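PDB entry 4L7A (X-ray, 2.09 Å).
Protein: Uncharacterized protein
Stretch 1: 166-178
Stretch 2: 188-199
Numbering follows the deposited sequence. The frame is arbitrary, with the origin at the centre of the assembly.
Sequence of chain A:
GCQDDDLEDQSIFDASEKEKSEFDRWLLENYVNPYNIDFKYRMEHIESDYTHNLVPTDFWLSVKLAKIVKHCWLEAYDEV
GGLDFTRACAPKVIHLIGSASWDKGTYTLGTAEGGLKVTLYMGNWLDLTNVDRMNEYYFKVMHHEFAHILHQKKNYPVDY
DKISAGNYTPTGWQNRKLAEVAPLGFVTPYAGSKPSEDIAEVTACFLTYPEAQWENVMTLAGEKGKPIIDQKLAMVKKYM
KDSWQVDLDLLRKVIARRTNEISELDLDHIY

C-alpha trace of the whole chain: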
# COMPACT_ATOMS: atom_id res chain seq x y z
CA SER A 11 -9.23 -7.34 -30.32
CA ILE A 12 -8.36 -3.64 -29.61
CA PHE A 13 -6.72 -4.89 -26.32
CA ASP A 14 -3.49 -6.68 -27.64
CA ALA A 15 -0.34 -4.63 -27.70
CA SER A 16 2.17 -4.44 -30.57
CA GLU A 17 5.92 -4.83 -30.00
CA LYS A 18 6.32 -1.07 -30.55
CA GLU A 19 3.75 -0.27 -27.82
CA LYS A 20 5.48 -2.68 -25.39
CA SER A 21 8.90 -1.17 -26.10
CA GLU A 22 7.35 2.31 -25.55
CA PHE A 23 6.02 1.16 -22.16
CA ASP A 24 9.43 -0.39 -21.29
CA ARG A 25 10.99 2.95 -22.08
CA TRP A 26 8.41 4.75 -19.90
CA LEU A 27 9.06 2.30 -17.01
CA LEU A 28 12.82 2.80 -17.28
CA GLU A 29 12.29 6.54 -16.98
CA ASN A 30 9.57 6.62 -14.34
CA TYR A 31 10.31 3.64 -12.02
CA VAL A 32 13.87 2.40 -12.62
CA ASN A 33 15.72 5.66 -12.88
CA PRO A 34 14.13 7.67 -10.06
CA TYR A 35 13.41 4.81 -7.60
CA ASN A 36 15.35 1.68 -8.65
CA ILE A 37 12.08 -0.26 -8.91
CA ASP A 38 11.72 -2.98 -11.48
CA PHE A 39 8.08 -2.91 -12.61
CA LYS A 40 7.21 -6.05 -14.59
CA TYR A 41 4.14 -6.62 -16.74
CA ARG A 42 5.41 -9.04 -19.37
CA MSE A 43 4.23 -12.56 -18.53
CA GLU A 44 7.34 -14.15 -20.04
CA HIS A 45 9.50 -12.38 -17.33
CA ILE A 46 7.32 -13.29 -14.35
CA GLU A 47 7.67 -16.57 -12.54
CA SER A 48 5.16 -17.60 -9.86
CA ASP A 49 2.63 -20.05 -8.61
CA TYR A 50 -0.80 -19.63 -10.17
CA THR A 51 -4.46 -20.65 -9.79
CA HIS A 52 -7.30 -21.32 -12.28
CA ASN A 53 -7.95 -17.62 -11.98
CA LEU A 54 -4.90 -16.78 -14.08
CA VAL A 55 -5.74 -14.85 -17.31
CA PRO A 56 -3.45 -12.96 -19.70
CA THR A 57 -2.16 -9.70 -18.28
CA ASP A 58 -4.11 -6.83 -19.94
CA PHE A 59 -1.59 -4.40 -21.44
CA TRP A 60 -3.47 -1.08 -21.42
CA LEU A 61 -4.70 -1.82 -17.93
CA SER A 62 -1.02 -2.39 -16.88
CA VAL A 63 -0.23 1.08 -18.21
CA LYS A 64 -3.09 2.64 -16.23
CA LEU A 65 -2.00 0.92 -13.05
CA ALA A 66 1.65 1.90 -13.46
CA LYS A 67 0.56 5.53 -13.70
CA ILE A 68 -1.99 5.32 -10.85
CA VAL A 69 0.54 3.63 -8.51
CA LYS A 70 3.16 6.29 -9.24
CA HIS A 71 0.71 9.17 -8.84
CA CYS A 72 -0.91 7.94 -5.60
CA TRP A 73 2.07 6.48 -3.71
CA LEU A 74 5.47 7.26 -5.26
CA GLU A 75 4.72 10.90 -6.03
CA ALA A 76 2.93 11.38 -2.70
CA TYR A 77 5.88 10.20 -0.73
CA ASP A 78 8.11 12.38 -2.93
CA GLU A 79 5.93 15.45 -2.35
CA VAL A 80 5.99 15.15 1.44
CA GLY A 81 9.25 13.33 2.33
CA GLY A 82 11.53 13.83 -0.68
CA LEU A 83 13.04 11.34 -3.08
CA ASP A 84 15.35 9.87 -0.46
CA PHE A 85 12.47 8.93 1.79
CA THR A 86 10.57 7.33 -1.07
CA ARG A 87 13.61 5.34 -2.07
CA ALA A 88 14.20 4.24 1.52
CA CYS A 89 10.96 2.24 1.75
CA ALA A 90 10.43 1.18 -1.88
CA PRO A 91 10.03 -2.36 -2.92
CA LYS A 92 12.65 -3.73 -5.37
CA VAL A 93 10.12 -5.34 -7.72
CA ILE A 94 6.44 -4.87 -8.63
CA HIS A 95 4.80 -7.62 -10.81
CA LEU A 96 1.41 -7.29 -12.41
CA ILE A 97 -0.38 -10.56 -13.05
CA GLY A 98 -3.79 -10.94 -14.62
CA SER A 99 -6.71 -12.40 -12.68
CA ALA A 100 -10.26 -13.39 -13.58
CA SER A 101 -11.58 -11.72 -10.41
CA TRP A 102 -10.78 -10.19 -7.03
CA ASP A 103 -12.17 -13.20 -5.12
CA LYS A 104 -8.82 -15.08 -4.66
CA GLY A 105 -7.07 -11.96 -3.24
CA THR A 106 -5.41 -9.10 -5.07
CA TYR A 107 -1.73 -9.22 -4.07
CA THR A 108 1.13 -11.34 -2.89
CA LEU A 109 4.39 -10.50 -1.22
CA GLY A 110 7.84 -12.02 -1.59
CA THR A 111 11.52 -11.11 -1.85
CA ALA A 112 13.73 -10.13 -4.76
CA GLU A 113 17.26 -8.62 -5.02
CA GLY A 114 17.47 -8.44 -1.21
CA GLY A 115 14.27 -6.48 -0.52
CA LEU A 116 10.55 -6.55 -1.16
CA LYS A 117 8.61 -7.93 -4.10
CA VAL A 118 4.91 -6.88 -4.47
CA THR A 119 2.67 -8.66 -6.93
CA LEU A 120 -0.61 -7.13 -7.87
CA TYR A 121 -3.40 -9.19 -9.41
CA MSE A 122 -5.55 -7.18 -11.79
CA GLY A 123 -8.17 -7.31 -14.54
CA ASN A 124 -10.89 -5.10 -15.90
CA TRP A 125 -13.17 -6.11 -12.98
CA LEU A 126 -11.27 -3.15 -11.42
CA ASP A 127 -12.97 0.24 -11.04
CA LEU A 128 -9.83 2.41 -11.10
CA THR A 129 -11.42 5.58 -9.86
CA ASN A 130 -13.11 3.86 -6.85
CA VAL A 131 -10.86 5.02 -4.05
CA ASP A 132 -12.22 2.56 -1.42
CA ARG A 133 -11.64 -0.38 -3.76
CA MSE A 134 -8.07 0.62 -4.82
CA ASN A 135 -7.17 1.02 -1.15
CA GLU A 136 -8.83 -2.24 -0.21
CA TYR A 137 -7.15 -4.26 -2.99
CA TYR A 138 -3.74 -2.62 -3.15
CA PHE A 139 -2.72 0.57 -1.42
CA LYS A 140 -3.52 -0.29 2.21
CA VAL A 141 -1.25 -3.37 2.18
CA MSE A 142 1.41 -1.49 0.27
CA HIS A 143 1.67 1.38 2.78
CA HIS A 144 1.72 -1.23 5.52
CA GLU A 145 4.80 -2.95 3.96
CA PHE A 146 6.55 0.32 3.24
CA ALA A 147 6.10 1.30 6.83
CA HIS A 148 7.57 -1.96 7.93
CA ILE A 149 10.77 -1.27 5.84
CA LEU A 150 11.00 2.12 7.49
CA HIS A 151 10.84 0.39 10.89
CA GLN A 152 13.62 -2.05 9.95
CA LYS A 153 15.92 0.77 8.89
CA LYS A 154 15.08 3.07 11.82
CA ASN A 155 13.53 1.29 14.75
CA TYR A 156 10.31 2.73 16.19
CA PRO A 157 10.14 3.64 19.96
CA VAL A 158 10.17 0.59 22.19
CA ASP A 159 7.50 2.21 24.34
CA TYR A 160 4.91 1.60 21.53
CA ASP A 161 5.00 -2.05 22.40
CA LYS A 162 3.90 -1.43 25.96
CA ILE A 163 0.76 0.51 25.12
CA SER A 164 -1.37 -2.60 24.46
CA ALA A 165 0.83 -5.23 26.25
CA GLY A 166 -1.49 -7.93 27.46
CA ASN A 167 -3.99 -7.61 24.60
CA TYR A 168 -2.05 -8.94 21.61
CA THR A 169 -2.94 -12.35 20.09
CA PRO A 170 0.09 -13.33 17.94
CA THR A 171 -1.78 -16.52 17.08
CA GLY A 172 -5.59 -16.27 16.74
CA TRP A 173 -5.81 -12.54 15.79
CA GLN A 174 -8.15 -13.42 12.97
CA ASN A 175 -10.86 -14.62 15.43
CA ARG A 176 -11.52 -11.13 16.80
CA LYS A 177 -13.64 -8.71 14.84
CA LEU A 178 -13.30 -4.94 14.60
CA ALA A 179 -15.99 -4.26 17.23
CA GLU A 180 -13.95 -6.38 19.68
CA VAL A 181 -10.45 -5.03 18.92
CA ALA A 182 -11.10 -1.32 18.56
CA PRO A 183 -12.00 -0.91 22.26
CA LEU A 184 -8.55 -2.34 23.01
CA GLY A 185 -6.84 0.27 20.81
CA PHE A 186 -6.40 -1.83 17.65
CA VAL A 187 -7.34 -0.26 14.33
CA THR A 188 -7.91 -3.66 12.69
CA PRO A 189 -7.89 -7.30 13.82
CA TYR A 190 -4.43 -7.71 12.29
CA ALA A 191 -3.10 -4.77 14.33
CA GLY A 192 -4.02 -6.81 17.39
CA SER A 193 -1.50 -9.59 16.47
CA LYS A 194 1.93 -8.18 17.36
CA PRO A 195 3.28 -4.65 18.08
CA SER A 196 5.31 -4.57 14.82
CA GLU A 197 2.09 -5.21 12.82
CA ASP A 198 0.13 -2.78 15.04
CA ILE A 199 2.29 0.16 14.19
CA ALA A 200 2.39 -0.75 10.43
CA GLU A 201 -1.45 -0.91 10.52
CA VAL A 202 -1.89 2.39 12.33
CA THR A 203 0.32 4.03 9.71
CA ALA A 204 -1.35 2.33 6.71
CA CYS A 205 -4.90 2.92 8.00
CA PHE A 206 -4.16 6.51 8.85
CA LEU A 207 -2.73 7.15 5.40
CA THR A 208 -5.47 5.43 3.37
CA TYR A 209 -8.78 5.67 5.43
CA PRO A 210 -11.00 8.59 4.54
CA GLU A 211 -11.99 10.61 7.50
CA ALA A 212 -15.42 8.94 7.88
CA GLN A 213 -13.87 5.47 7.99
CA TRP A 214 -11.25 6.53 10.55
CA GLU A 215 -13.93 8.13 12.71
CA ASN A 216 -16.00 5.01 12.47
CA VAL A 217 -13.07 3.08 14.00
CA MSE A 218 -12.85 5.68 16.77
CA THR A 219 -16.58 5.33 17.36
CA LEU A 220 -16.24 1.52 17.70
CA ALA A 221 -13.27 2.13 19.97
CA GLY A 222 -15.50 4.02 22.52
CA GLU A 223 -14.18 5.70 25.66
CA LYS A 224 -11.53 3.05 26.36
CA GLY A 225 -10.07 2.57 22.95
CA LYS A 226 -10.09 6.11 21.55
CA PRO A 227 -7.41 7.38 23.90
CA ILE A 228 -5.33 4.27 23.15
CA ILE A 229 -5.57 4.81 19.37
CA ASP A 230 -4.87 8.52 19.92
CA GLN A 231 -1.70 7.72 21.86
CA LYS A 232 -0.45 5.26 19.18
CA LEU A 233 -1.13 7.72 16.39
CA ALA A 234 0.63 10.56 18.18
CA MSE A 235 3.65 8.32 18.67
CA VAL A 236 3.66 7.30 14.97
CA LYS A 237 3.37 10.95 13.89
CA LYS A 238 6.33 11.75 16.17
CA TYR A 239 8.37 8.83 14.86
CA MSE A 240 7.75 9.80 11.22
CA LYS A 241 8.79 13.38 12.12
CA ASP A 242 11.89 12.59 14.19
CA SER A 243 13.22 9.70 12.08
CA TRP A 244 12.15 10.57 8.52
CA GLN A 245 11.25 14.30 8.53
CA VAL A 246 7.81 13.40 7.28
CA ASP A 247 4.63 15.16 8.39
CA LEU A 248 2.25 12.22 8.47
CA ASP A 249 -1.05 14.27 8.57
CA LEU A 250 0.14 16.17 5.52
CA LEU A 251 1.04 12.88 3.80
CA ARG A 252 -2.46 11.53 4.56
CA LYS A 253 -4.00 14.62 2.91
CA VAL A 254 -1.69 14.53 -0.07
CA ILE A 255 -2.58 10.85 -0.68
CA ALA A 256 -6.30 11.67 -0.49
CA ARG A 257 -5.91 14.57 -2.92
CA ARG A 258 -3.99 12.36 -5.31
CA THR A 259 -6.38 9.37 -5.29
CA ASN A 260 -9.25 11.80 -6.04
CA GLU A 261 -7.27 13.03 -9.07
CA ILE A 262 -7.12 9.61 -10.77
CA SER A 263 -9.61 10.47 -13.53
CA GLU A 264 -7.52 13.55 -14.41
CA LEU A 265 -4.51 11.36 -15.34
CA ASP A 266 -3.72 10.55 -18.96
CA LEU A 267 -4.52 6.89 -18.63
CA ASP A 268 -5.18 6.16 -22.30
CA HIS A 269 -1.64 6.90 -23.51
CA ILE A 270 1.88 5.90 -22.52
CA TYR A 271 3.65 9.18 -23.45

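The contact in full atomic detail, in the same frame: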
# COMPACT_ATOMS: atom_id res chain seq x y z
N GLY A 166 -0.43 -7.21 26.78
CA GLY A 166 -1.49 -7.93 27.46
C GLY A 166 -2.66 -8.18 26.54
O GLY A 166 -3.38 -9.12 26.76
N ASN A 167 -2.83 -7.41 25.46
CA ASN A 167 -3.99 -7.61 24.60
C ASN A 167 -3.69 -8.14 23.20
O ASN A 167 -4.63 -8.32 22.42
CB ASN A 167 -4.75 -6.28 24.50
CG ASN A 167 -5.46 -5.96 25.78
OD1 ASN A 167 -5.89 -6.84 26.45
ND2 ASN A 167 -5.54 -4.70 26.13
N TYR A 168 -2.42 -8.40 22.89
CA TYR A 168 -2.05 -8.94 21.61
C TYR A 168 -2.41 -10.43 21.52
O TYR A 168 -2.38 -11.13 22.49
CB TYR A 168 -0.55 -8.75 21.36
CG TYR A 168 -0.19 -7.31 21.01
CD1 TYR A 168 -0.51 -6.78 19.78
CD2 TYR A 168 0.39 -6.48 21.94
CE1 TYR A 168 -0.21 -5.48 19.45
CE2 TYR A 168 0.70 -5.12 21.62
CZ TYR A 168 0.38 -4.64 20.37
OH TYR A 168 0.66 -3.36 20.01
N THR A 169 -2.73 -10.91 20.33
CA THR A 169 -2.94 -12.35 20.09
C THR A 169 -2.12 -12.76 18.88
O THR A 169 -2.62 -12.75 17.76
CB THR A 169 -4.44 -12.69 19.93
OG1 THR A 169 -5.01 -11.92 18.88
CG2 THR A 169 -5.18 -12.42 21.24
N PRO A 170 -0.81 -13.06 19.08
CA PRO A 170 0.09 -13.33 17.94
C PRO A 170 -0.43 -14.50 17.11
O PRO A 170 -0.35 -14.46 15.93
CB PRO A 170 1.45 -13.66 18.57
CG PRO A 170 1.36 -13.23 20.03
CD PRO A 170 -0.11 -13.03 20.38
N THR A 171 -1.00 -15.49 17.76
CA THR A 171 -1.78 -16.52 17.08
C THR A 171 -3.25 -16.32 17.45
O THR A 171 -3.55 -16.11 18.61
CB THR A 171 -1.33 -17.93 17.53
OG1 THR A 171 0.02 -18.14 17.09
CG2 THR A 171 -2.22 -19.01 16.86
N GLY A 172 -4.15 -16.46 16.48
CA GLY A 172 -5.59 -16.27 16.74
C GLY A 172 -6.18 -14.87 16.52
O GLY A 172 -7.38 -14.67 16.76
N TRP A 173 -5.35 -13.93 16.04
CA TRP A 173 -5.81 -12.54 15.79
C TRP A 173 -7.01 -12.46 14.89
O TRP A 173 -7.85 -11.56 15.05
CB TRP A 173 -4.70 -11.69 15.18
CG TRP A 173 -4.07 -12.20 13.94
CD1 TRP A 173 -2.90 -12.93 13.86
CD2 TRP A 173 -4.50 -11.98 12.61
NE1 TRP A 173 -2.61 -13.18 12.55
CE2 TRP A 173 -3.58 -12.62 11.76
CE3 TRP A 173 -5.58 -11.29 12.05
CZ2 TRP A 173 -3.71 -12.61 10.38
CZ3 TRP A 173 -5.73 -11.31 10.68
CH2 TRP A 173 -4.79 -11.97 9.86
N GLN A 174 -7.09 -13.40 13.95
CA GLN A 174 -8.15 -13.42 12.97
C GLN A 174 -9.53 -13.81 13.55
O GLN A 174 -10.52 -13.65 12.87
CB GLN A 174 -7.78 -14.32 11.79
CG GLN A 174 -7.80 -15.84 12.06
CD GLN A 174 -6.50 -16.39 12.62
OE1 GLN A 174 -5.63 -15.67 13.13
NE2 GLN A 174 -6.36 -17.72 12.52
N ASN A 175 -9.58 -14.26 14.79
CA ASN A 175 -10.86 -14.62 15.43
C ASN A 175 -11.51 -13.50 16.22
O ASN A 175 -12.49 -13.73 16.90
CB ASN A 175 -10.68 -15.84 16.33
CG ASN A 175 -10.09 -17.02 15.57
OD1 ASN A 175 -9.13 -17.65 16.03
ND2 ASN A 175 -10.64 -17.30 14.38
N ARG A 176 -10.96 -12.30 16.14
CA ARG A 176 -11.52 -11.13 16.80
C ARG A 176 -11.92 -10.17 15.75
O ARG A 176 -11.13 -9.83 14.88
CB ARG A 176 -10.49 -10.48 17.73
CG ARG A 176 -10.04 -11.37 18.92
CD ARG A 176 -9.25 -10.59 19.94
NE ARG A 176 -7.99 -10.05 19.43
CZ ARG A 176 -7.09 -9.44 20.21
NH1 ARG A 176 -7.34 -9.27 21.49
NH2 ARG A 176 -5.95 -9.01 19.70
N LYS A 177 -13.15 -9.68 15.82
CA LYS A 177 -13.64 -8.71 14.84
C LYS A 177 -13.32 -7.29 15.28
O LYS A 177 -12.90 -7.08 16.41
CB LYS A 177 -15.17 -8.85 14.67
CG LYS A 177 -15.62 -10.16 14.07
CD LYS A 177 -17.05 -9.98 13.53
CE LYS A 177 -17.23 -10.60 12.18
NZ LYS A 177 -18.00 -11.85 12.40
N LEU A 178 -13.59 -6.34 14.39
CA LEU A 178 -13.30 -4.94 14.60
C LEU A 178 -13.99 -4.40 15.85
O LEU A 178 -13.37 -3.69 16.61
CB LEU A 178 -13.72 -4.11 13.38
CG LEU A 178 -13.43 -2.61 13.43
CD1 LEU A 178 -11.94 -2.31 13.70
CD2 LEU A 178 -13.88 -1.99 12.10
N THR A 188 -7.41 -2.53 13.45
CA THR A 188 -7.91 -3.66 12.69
C THR A 188 -7.63 -4.92 13.49
O THR A 188 -6.80 -4.90 14.40
CB THR A 188 -7.13 -3.85 11.34
OG1 THR A 188 -5.72 -4.02 11.59
CG2 THR A 188 -7.34 -2.71 10.44
N PRO A 189 -8.26 -6.03 13.15
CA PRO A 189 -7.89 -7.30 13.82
C PRO A 189 -6.43 -7.63 13.71
O PRO A 189 -5.82 -8.03 14.70
CB PRO A 189 -8.70 -8.33 13.04
CG PRO A 189 -9.96 -7.57 12.67
CD PRO A 189 -9.46 -6.17 12.32
N TYR A 190 -5.86 -7.44 12.52
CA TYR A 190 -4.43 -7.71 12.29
C TYR A 190 -3.48 -6.87 13.13
O TYR A 190 -2.42 -7.33 13.55
CB TYR A 190 -4.10 -7.53 10.80
CG TYR A 190 -2.78 -8.07 10.39
CD1 TYR A 190 -2.42 -9.35 10.70
CD2 TYR A 190 -1.95 -7.36 9.61
CE1 TYR A 190 -1.21 -9.86 10.29
CE2 TYR A 190 -0.71 -7.87 9.20
CZ TYR A 190 -0.37 -9.09 9.52
OH TYR A 190 0.84 -9.60 9.08
N ALA A 191 -3.87 -5.64 13.42
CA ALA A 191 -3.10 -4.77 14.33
C ALA A 191 -3.03 -5.33 15.74
O ALA A 191 -2.04 -5.11 16.45
CB ALA A 191 -3.67 -3.39 14.37
N GLY A 192 -4.03 -6.11 16.11
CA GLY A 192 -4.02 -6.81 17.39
C GLY A 192 -3.14 -8.10 17.43
O GLY A 192 -3.25 -8.87 18.38
N SER A 193 -2.30 -8.36 16.43
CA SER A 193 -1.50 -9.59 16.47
C SER A 193 -0.18 -9.39 17.26
O SER A 193 0.12 -10.11 18.22
CB SER A 193 -1.19 -10.05 15.03
OG SER A 193 -0.63 -9.01 14.23
N LYS A 194 0.60 -8.39 16.85
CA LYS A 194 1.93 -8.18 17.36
C LYS A 194 2.23 -6.67 17.24
O LYS A 194 1.81 -6.02 16.26
CB LYS A 194 2.82 -9.03 16.43
CG LYS A 194 4.04 -9.62 16.96
CD LYS A 194 4.45 -10.94 16.23
CE LYS A 194 4.69 -10.91 14.70
NZ LYS A 194 5.84 -10.05 14.13
N PRO A 195 2.98 -6.08 18.20
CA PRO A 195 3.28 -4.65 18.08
C PRO A 195 3.84 -4.23 16.74
O PRO A 195 3.50 -3.15 16.27
CB PRO A 195 4.34 -4.41 19.19
CG PRO A 195 4.17 -5.50 20.13
CD PRO A 195 3.61 -6.67 19.40
N SER A 196 4.72 -5.01 16.13
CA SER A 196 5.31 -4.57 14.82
C SER A 196 4.22 -4.47 13.71
O SER A 196 4.26 -3.59 12.85
CB SER A 196 6.42 -5.51 14.37
OG SER A 196 5.82 -6.79 14.18
N GLU A 197 3.22 -5.33 13.75
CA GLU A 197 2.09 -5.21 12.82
C GLU A 197 1.12 -4.08 13.19
O GLU A 197 0.55 -3.40 12.31
CB GLU A 197 1.37 -6.55 12.59
CG GLU A 197 2.07 -7.36 11.49
CD GLU A 197 3.44 -7.76 11.90
OE1 GLU A 197 3.51 -8.59 12.85
OE2 GLU A 197 4.43 -7.21 11.35
N ASP A 198 0.97 -3.84 14.50
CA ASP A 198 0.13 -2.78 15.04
C ASP A 198 0.60 -1.41 14.50
O ASP A 198 -0.17 -0.68 13.88
CB ASP A 198 0.17 -2.84 16.58
CG ASP A 198 -0.75 -1.86 17.27
OD1 ASP A 198 -1.25 -0.89 16.67
OD2 ASP A 198 -1.01 -2.08 18.47
N ILE A 199 1.85 -1.10 14.66
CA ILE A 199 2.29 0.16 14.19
C ILE A 199 2.25 0.28 12.63
O ILE A 199 1.91 1.36 12.11
CB ILE A 199 3.63 0.53 14.79
CG1 ILE A 199 3.96 1.96 14.40
CG2 ILE A 199 4.75 -0.48 14.44
CD1 ILE A 199 5.21 2.50 15.06
O HOH W 1 -7.12 -9.59 16.74

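Most unusual is the crowding around Gly 192 O. Thr 169 N donates to Gly 192 O at 2.9 Å with an N-H...O angle of 168°, the one backbone hydrogen bond between the stretches; Tyr 168 CA adds a CA-H...O contact to Gly 192 O at 3.4 Å, and Arg 176 NH2 lies 3.0 Å from Gly 192 O, near the guanidinium plane. Glycine suits this site because an ideal CB on Gly 192 would sit 2.7 Å from Arg 176 NH2, a clash. The guanidinium is held from its own stretch: Arg 176 NH1 and NH2 donate to Asn 167 O at 3.0 and 3.1 Å.

Tyr 168, the residue most covered here (115 Å²), leaves its backbone sideways (chi1 -74°, m), yet its end reaches Asp 198, where Tyr 168 OH donates to Asp 198 OD2 at 2.6 Å. Pro 195 CD lies 3.8 Å from the Tyr 168 ring centroid, 6° off the normal, a CH-pi contact over the face.

At the other aromatic site, Tyr 190 turns its edge to the face of Trp 173 (centroids 4.7 Å apart, planes at 61°). A water bridges the stretches nearby, donating to Trp 173 O (2.7 Å) and Pro 189 O (2.9 Å) while accepting from Arg 176 NE (2.9 Å). Altogether 664 Å² is buried.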